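Local structure of cytochrome c2 (Blastochloris viridis, 1CO6) at residues I19-G33 with I94-K106. The protein carries electrons by way of a covalently bound heme c, serving as donor to the oxidized bacteriochlorophyll in photosynthesis. Residues are numbered along the deposited sequence; the frame is centred on the assembly and turned at random.
Sequences IGPGAKNKVGPVLNG and IAYIKQFNADGSK. With HEC (heme c), chain B.
Ile19 lies over one face of the Phe100 ring where, in this cytochrome c fold, the loop following the heme-binding Cys13 and Cys16 and the axial ligand His17 meets the C-terminal helix 87-98 and its tail. Ile19 CG1, swung anti to the backbone N (chi1 -154°), makes a CH-pi contact 4.1 Å from the centroid of the Phe100 ring, and Ile19 CD1 reaches Phe100 CD1 at 3.5 Å. Ile19 CG2 turns instead to Tyr96, 3.6 Å from Tyr96 OH. Phe10 of helix 3-14 also touches Ile19 and Tyr96. Beside these side chains the two backbones pass close at Gly20 and Gly104, where Gly104 CA makes a CA-H...O contact of 3.6 Å with Gly20 O. Asn32 braces its own loop with a pair of bonds to Gly20, Asn32 OD1 taking the Gly20 N-H on an in-plane lone pair at 2.8 Å while ND2 gives to Gly20 O. Toward solvent the joint is looser and watery. One water links Gly22 N, weakly, to Asp103 O; another accepts from Asn32 ND2 at 2.8 Å and donates to Ala102 O at 3.0 Å.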
loop_
_atom_site.group_PDB
_atom_site.type_symbol
_atom_site.label_atom_id
_atom_site.label_comp_id
_atom_site.label_asym_id
_atom_site.label_seq_id
_atom_site.Cartn_x
_atom_site.Cartn_y
_atom_site.Cartn_z
ATOM N N ILE A 19 -2.685 -6.012 -7.093
ATOM C CA ILE A 19 -1.589 -6.816 -6.529
ATOM C C ILE A 19 -1.606 -8.194 -7.204
ATOM O O ILE A 19 -2.683 -8.698 -7.662
ATOM C CB ILE A 19 -1.784 -6.867 -4.958
ATOM C CG1 ILE A 19 -0.416 -7.089 -4.243
ATOM C CG2 ILE A 19 -2.870 -7.927 -4.562
ATOM C CD1 ILE A 19 -0.476 -7.046 -2.676
ATOM N N GLY A 20 -0.480 -8.875 -7.296
ATOM C CA GLY A 20 -0.506 -10.222 -7.931
ATOM C C GLY A 20 -0.079 -10.072 -9.383
ATOM O O GLY A 20 0.212 -8.998 -9.889
ATOM N N PRO A 21 -0.029 -11.215 -10.061
ATOM C CA PRO A 21 0.395 -11.311 -11.466
ATOM C C PRO A 21 -0.505 -10.512 -12.383
ATOM O O PRO A 21 -1.745 -10.482 -12.212
ATOM C CB PRO A 21 0.436 -12.822 -11.714
ATOM C CG PRO A 21 0.702 -13.378 -10.317
ATOM C CD PRO A 21 -0.362 -12.563 -9.507
ATOM N N GLY A 22 0.091 -9.800 -13.318
ATOM C CA GLY A 22 -0.680 -8.956 -14.238
ATOM C C GLY A 22 -1.284 -7.720 -13.608
ATOM O O GLY A 22 -2.179 -7.104 -14.211
ATOM N N ALA A 23 -0.875 -7.302 -12.423
ATOM C CA ALA A 23 -1.415 -6.098 -11.777
ATOM C C ALA A 23 -1.109 -4.892 -12.660
ATOM O O ALA A 23 0.010 -4.714 -13.223
ATOM C CB ALA A 23 -0.825 -5.996 -10.366
ATOM N N LYS A 24 -2.085 -4.003 -12.770
ATOM C CA LYS A 24 -1.934 -2.750 -13.552
ATOM C C LYS A 24 -2.358 -1.572 -12.674
ATOM O O LYS A 24 -3.122 -1.803 -11.702
ATOM C CB LYS A 24 -2.694 -2.810 -14.868
ATOM C CG LYS A 24 -4.172 -2.481 -14.854
ATOM C CD LYS A 24 -4.955 -3.103 -13.707
ATOM C CE LYS A 24 -4.872 -4.623 -13.647
ATOM N NZ LYS A 24 -5.034 -5.054 -12.237
ATOM N N ASN A 25 -1.871 -0.382 -12.994
ATOM C CA ASN A 25 -2.252 0.812 -12.227
ATOM C C ASN A 25 -3.749 1.090 -12.402
ATOM O O ASN A 25 -4.218 0.903 -13.549
ATOM C CB ASN A 25 -1.430 2.002 -12.727
ATOM C CG ASN A 25 0.011 1.907 -12.302
ATOM O OD1 ASN A 25 0.277 1.524 -11.141
ATOM N ND2 ASN A 25 0.951 2.247 -13.180
ATOM N N LYS A 26 -4.425 1.491 -11.350
ATOM C CA LYS A 26 -5.885 1.841 -11.407
ATOM C C LYS A 26 -6.054 3.241 -10.817
ATOM O O LYS A 26 -5.305 4.138 -11.255
ATOM C CB LYS A 26 -6.768 0.825 -10.732
ATOM C CG LYS A 26 -6.631 -0.540 -11.410
ATOM C CD LYS A 26 -7.604 -1.538 -10.810
ATOM C CE LYS A 26 -7.372 -1.764 -9.335
ATOM N NZ LYS A 26 -8.427 -2.650 -8.756
ATOM N N VAL A 27 -7.017 3.441 -9.920
ATOM C CA VAL A 27 -7.135 4.768 -9.287
ATOM C C VAL A 27 -5.819 4.931 -8.464
ATOM O O VAL A 27 -5.307 6.043 -8.395
ATOM C CB VAL A 27 -8.400 4.988 -8.455
ATOM C CG1 VAL A 27 -8.322 6.201 -7.502
ATOM C CG2 VAL A 27 -9.618 5.221 -9.376
ATOM N N GLY A 28 -5.326 3.810 -7.919
ATOM C CA GLY A 28 -4.076 3.880 -7.125
ATOM C C GLY A 28 -3.058 2.995 -7.827
ATOM O O GLY A 28 -3.389 2.181 -8.707
ATOM N N PRO A 29 -1.805 3.117 -7.420
ATOM C CA PRO A 29 -0.711 2.370 -8.054
ATOM C C PRO A 29 -0.593 0.923 -7.608
ATOM O O PRO A 29 -1.073 0.564 -6.504
ATOM C CB PRO A 29 0.557 3.144 -7.652
ATOM C CG PRO A 29 0.224 3.792 -6.321
ATOM C CD PRO A 29 -1.301 4.080 -6.400
ATOM N N VAL A 30 0.061 0.147 -8.458
ATOM C CA VAL A 30 0.260 -1.306 -8.107
ATOM C C VAL A 30 0.985 -1.440 -6.746
ATOM O O VAL A 30 1.928 -0.679 -6.427
ATOM C CB VAL A 30 1.068 -2.013 -9.207
ATOM C CG1 VAL A 30 1.561 -3.376 -8.779
ATOM C CG2 VAL A 30 0.224 -2.102 -10.476
ATOM N N LEU A 31 0.594 -2.432 -5.951
ATOM C CA LEU A 31 1.200 -2.655 -4.631
ATOM C C LEU A 31 2.130 -3.845 -4.587
ATOM O O LEU A 31 2.458 -4.236 -3.451
ATOM C CB LEU A 31 0.150 -2.632 -3.504
ATOM C CG LEU A 31 -0.626 -1.365 -3.259
ATOM C CD1 LEU A 31 -1.622 -1.556 -2.119
ATOM C CD2 LEU A 31 0.251 -0.122 -2.990
ATOM N N ASN A 32 2.521 -4.370 -5.699
ATOM C CA ASN A 32 3.520 -5.477 -5.768
ATOM C C ASN A 32 4.861 -4.825 -5.365
ATOM O O ASN A 32 5.130 -3.677 -5.776
ATOM C CB ASN A 32 3.664 -5.980 -7.204
ATOM C CG ASN A 32 2.494 -6.879 -7.575
ATOM O OD1 ASN A 32 1.985 -7.595 -6.701
ATOM N ND2 ASN A 32 2.120 -6.786 -8.850
ATOM N N GLY A 33 5.654 -5.559 -4.621
ATOM C CA GLY A 33 6.948 -5.086 -4.122
ATOM C C GLY A 33 6.853 -3.781 -3.361
ATOM O O GLY A 33 7.725 -2.908 -3.501
ATOM N N ILE A 94 -0.264 -6.420 6.315
ATOM C CA ILE A 94 1.171 -6.461 6.082
ATOM C C ILE A 94 1.568 -7.873 5.641
ATOM O O ILE A 94 2.295 -7.970 4.602
ATOM C CB ILE A 94 2.037 -6.026 7.303
ATOM C CG1 ILE A 94 1.862 -4.536 7.606
ATOM C CG2 ILE A 94 3.558 -6.371 7.060
ATOM C CD1 ILE A 94 2.388 -4.087 8.998
ATOM N N ALA A 95 1.109 -8.892 6.350
ATOM C CA ALA A 95 1.464 -10.288 5.989
ATOM C C ALA A 95 1.095 -10.631 4.542
ATOM O O ALA A 95 1.887 -11.245 3.781
ATOM C CB ALA A 95 0.785 -11.228 6.975
ATOM N N TYR A 96 -0.115 -10.184 4.149
ATOM C CA TYR A 96 -0.613 -10.434 2.797
ATOM C C TYR A 96 0.219 -9.754 1.694
ATOM O O TYR A 96 0.617 -10.336 0.686
ATOM C CB TYR A 96 -2.100 -9.996 2.711
ATOM C CG TYR A 96 -2.620 -10.232 1.302
ATOM C CD1 TYR A 96 -2.840 -11.509 0.768
ATOM C CD2 TYR A 96 -2.921 -9.117 0.503
ATOM C CE1 TYR A 96 -3.351 -11.699 -0.531
ATOM C CE2 TYR A 96 -3.416 -9.273 -0.801
ATOM C CZ TYR A 96 -3.618 -10.575 -1.293
ATOM O OH TYR A 96 -4.046 -10.658 -2.575
ATOM N N ILE A 97 0.441 -8.440 1.902
ATOM C CA ILE A 97 1.174 -7.667 0.904
ATOM C C ILE A 97 2.607 -8.173 0.751
ATOM O O ILE A 97 3.120 -8.155 -0.378
ATOM C CB ILE A 97 1.094 -6.131 1.210
ATOM C CG1 ILE A 97 -0.374 -5.624 1.104
ATOM C CG2 ILE A 97 2.025 -5.302 0.263
ATOM C CD1 ILE A 97 -0.476 -4.131 1.579
ATOM N N LYS A 98 3.250 -8.530 1.874
ATOM C CA LYS A 98 4.639 -8.997 1.899
ATOM C C LYS A 98 4.859 -10.238 1.056
ATOM O O LYS A 98 6.011 -10.450 0.678
ATOM C CB LYS A 98 5.251 -9.249 3.299
ATOM C CG LYS A 98 6.140 -8.044 3.703
ATOM C CD LYS A 98 7.188 -8.386 4.750
ATOM C CE LYS A 98 8.581 -7.850 4.453
ATOM N NZ LYS A 98 8.802 -6.464 4.958
ATOM N N GLN A 99 3.861 -11.030 0.766
ATOM C CA GLN A 99 3.970 -12.218 -0.051
ATOM C C GLN A 99 4.418 -11.932 -1.482
ATOM O O GLN A 99 5.033 -12.824 -2.093
ATOM C CB GLN A 99 2.663 -13.025 -0.241
ATOM C CG GLN A 99 2.122 -13.536 1.075
ATOM C CD GLN A 99 0.825 -14.277 0.827
ATOM O OE1 GLN A 99 0.804 -15.480 1.066
ATOM N NE2 GLN A 99 -0.213 -13.576 0.369
ATOM N N PHE A 100 4.145 -10.747 -1.980
ATOM C CA PHE A 100 4.459 -10.438 -3.390
ATOM C C PHE A 100 5.759 -9.766 -3.757
ATOM O O PHE A 100 6.206 -8.820 -3.111
ATOM C CB PHE A 100 3.254 -9.621 -3.971
ATOM C CG PHE A 100 1.932 -10.316 -3.799
ATOM C CD1 PHE A 100 1.224 -10.152 -2.625
ATOM C CD2 PHE A 100 1.401 -11.120 -4.787
ATOM C CE1 PHE A 100 -0.012 -10.780 -2.420
ATOM C CE2 PHE A 100 0.173 -11.763 -4.581
ATOM C CZ PHE A 100 -0.561 -11.590 -3.400
ATOM N N ASN A 101 6.321 -10.255 -4.857
ATOM C CA ASN A 101 7.536 -9.699 -5.488
ATOM C C ASN A 101 7.037 -8.529 -6.358
ATOM O O ASN A 101 5.819 -8.473 -6.651
ATOM C CB ASN A 101 8.279 -10.786 -6.296
ATOM C CG ASN A 101 8.968 -11.784 -5.369
ATOM O OD1 ASN A 101 9.613 -11.341 -4.397
ATOM N ND2 ASN A 101 8.790 -13.072 -5.596
ATOM N N ALA A 102 7.903 -7.684 -6.814
ATOM C CA ALA A 102 7.614 -6.517 -7.635
ATOM C C ALA A 102 6.909 -6.943 -8.916
ATOM O O ALA A 102 6.108 -6.162 -9.462
ATOM C CB ALA A 102 8.863 -5.666 -7.880
ATOM N N ASP A 103 7.161 -8.156 -9.368
ATOM C CA ASP A 103 6.556 -8.710 -10.589
ATOM C C ASP A 103 5.218 -9.400 -10.307
ATOM O O ASP A 103 4.633 -9.932 -11.277
ATOM C CB ASP A 103 7.538 -9.618 -11.350
ATOM C CG ASP A 103 7.835 -10.886 -10.571
ATOM O OD1 ASP A 103 7.216 -11.264 -9.559
ATOM O OD2 ASP A 103 8.798 -11.546 -11.027
ATOM N N GLY A 104 4.728 -9.425 -9.095
ATOM C CA GLY A 104 3.440 -10.058 -8.809
ATOM C C GLY A 104 3.599 -11.526 -8.455
ATOM O O GLY A 104 2.609 -12.104 -7.984
ATOM N N SER A 105 4.759 -12.139 -8.662
ATOM C CA SER A 105 4.944 -13.560 -8.275
ATOM C C SER A 105 5.023 -13.580 -6.733
ATOM O O SER A 105 5.396 -12.550 -6.103
ATOM C CB SER A 105 6.160 -14.226 -8.886
ATOM O OG SER A 105 7.357 -13.677 -8.386
ATOM N N LYS A 106 4.638 -14.693 -6.153
ATOM C CA LYS A 106 4.589 -14.944 -4.707
ATOM C C LYS A 106 5.926 -15.486 -4.206
ATOM O O LYS A 106 6.439 -16.412 -4.853
ATOM C CB LYS A 106 3.532 -15.985 -4.348
ATOM C CG LYS A 106 2.346 -15.476 -3.570
ATOM C CD LYS A 106 1.032 -16.049 -4.077
ATOM C CE LYS A 106 -0.164 -15.614 -3.257
ATOM N NZ LYS A 106 -0.323 -16.430 -2.017
HETATM FE FE HEC B . -4.009 3.509 -1.488
HETATM C CHA HEC B . -1.440 5.300 -2.665
HETATM C CHB HEC B . -1.853 1.488 0.247
HETATM C CHC HEC B . -6.697 1.835 -0.068
HETATM C CHD HEC B . -6.183 5.218 -3.567
HETATM N NA HEC B . -2.004 3.396 -1.271
HETATM C C1A HEC B . -1.082 4.331 -1.731
HETATM C C2A HEC B . 0.203 4.046 -1.156
HETATM C C3A HEC B . 0.066 2.992 -0.341
HETATM C C4A HEC B . -1.317 2.567 -0.377
HETATM C CMA HEC B . 1.141 2.300 0.530
HETATM C CAA HEC B . 1.529 4.788 -1.523
HETATM C CBA HEC B . 2.069 4.139 -2.831
HETATM C CGA HEC B . 3.392 4.632 -3.365
HETATM O O1A HEC B . 3.978 5.484 -2.720
HETATM O O2A HEC B . 3.745 4.095 -4.446
HETATM N NB HEC B . -4.228 1.983 -0.218
HETATM C C1B HEC B . -3.186 1.236 0.346
HETATM C C2B HEC B . -3.771 0.203 1.165
HETATM C C3B HEC B . -5.100 0.323 1.110
HETATM C C4B HEC B . -5.416 1.408 0.232
HETATM C CMB HEC B . -2.900 -0.808 1.942
HETATM C CAB HEC B . -6.123 -0.622 1.827
HETATM C CBB HEC B . -6.192 -0.452 3.227
HETATM N NC HEC B . -6.025 3.536 -1.764
HETATM C C1C HEC B . -6.942 2.780 -1.069
HETATM C C2C HEC B . -8.264 3.109 -1.571
HETATM C C3C HEC B . -8.135 4.064 -2.500
HETATM C C4C HEC B . -6.729 4.324 -2.666
HETATM C CMC HEC B . -9.564 2.479 -1.029
HETATM C CAC HEC B . -9.301 4.685 -3.374
HETATM C CBC HEC B . -10.401 5.307 -2.760
HETATM N ND HEC B . -3.824 4.944 -2.884
HETATM C C1D HEC B . -4.854 5.569 -3.591
HETATM C C2D HEC B . -4.272 6.668 -4.366
HETATM C C3D HEC B . -2.958 6.677 -4.136
HETATM C C4D HEC B . -2.667 5.629 -3.197
HETATM C CMD HEC B . -5.120 7.594 -5.276
HETATM C CAD HEC B . -1.902 7.690 -4.653
HETATM C CBD HEC B . -1.663 8.803 -3.583
HETATM C CGD HEC B . -1.064 10.077 -4.150
HETATM O O1D HEC B . -1.174 11.025 -3.314
HETATM O O2D HEC B . -0.535 10.115 -5.287
HETATM O O HOH W 1 2.786 -8.110 -12.769
HETATM O O HOH W 2 4.207 -6.452 -2.029
HETATM O O HOH W 3 3.524 -5.360 -10.756
#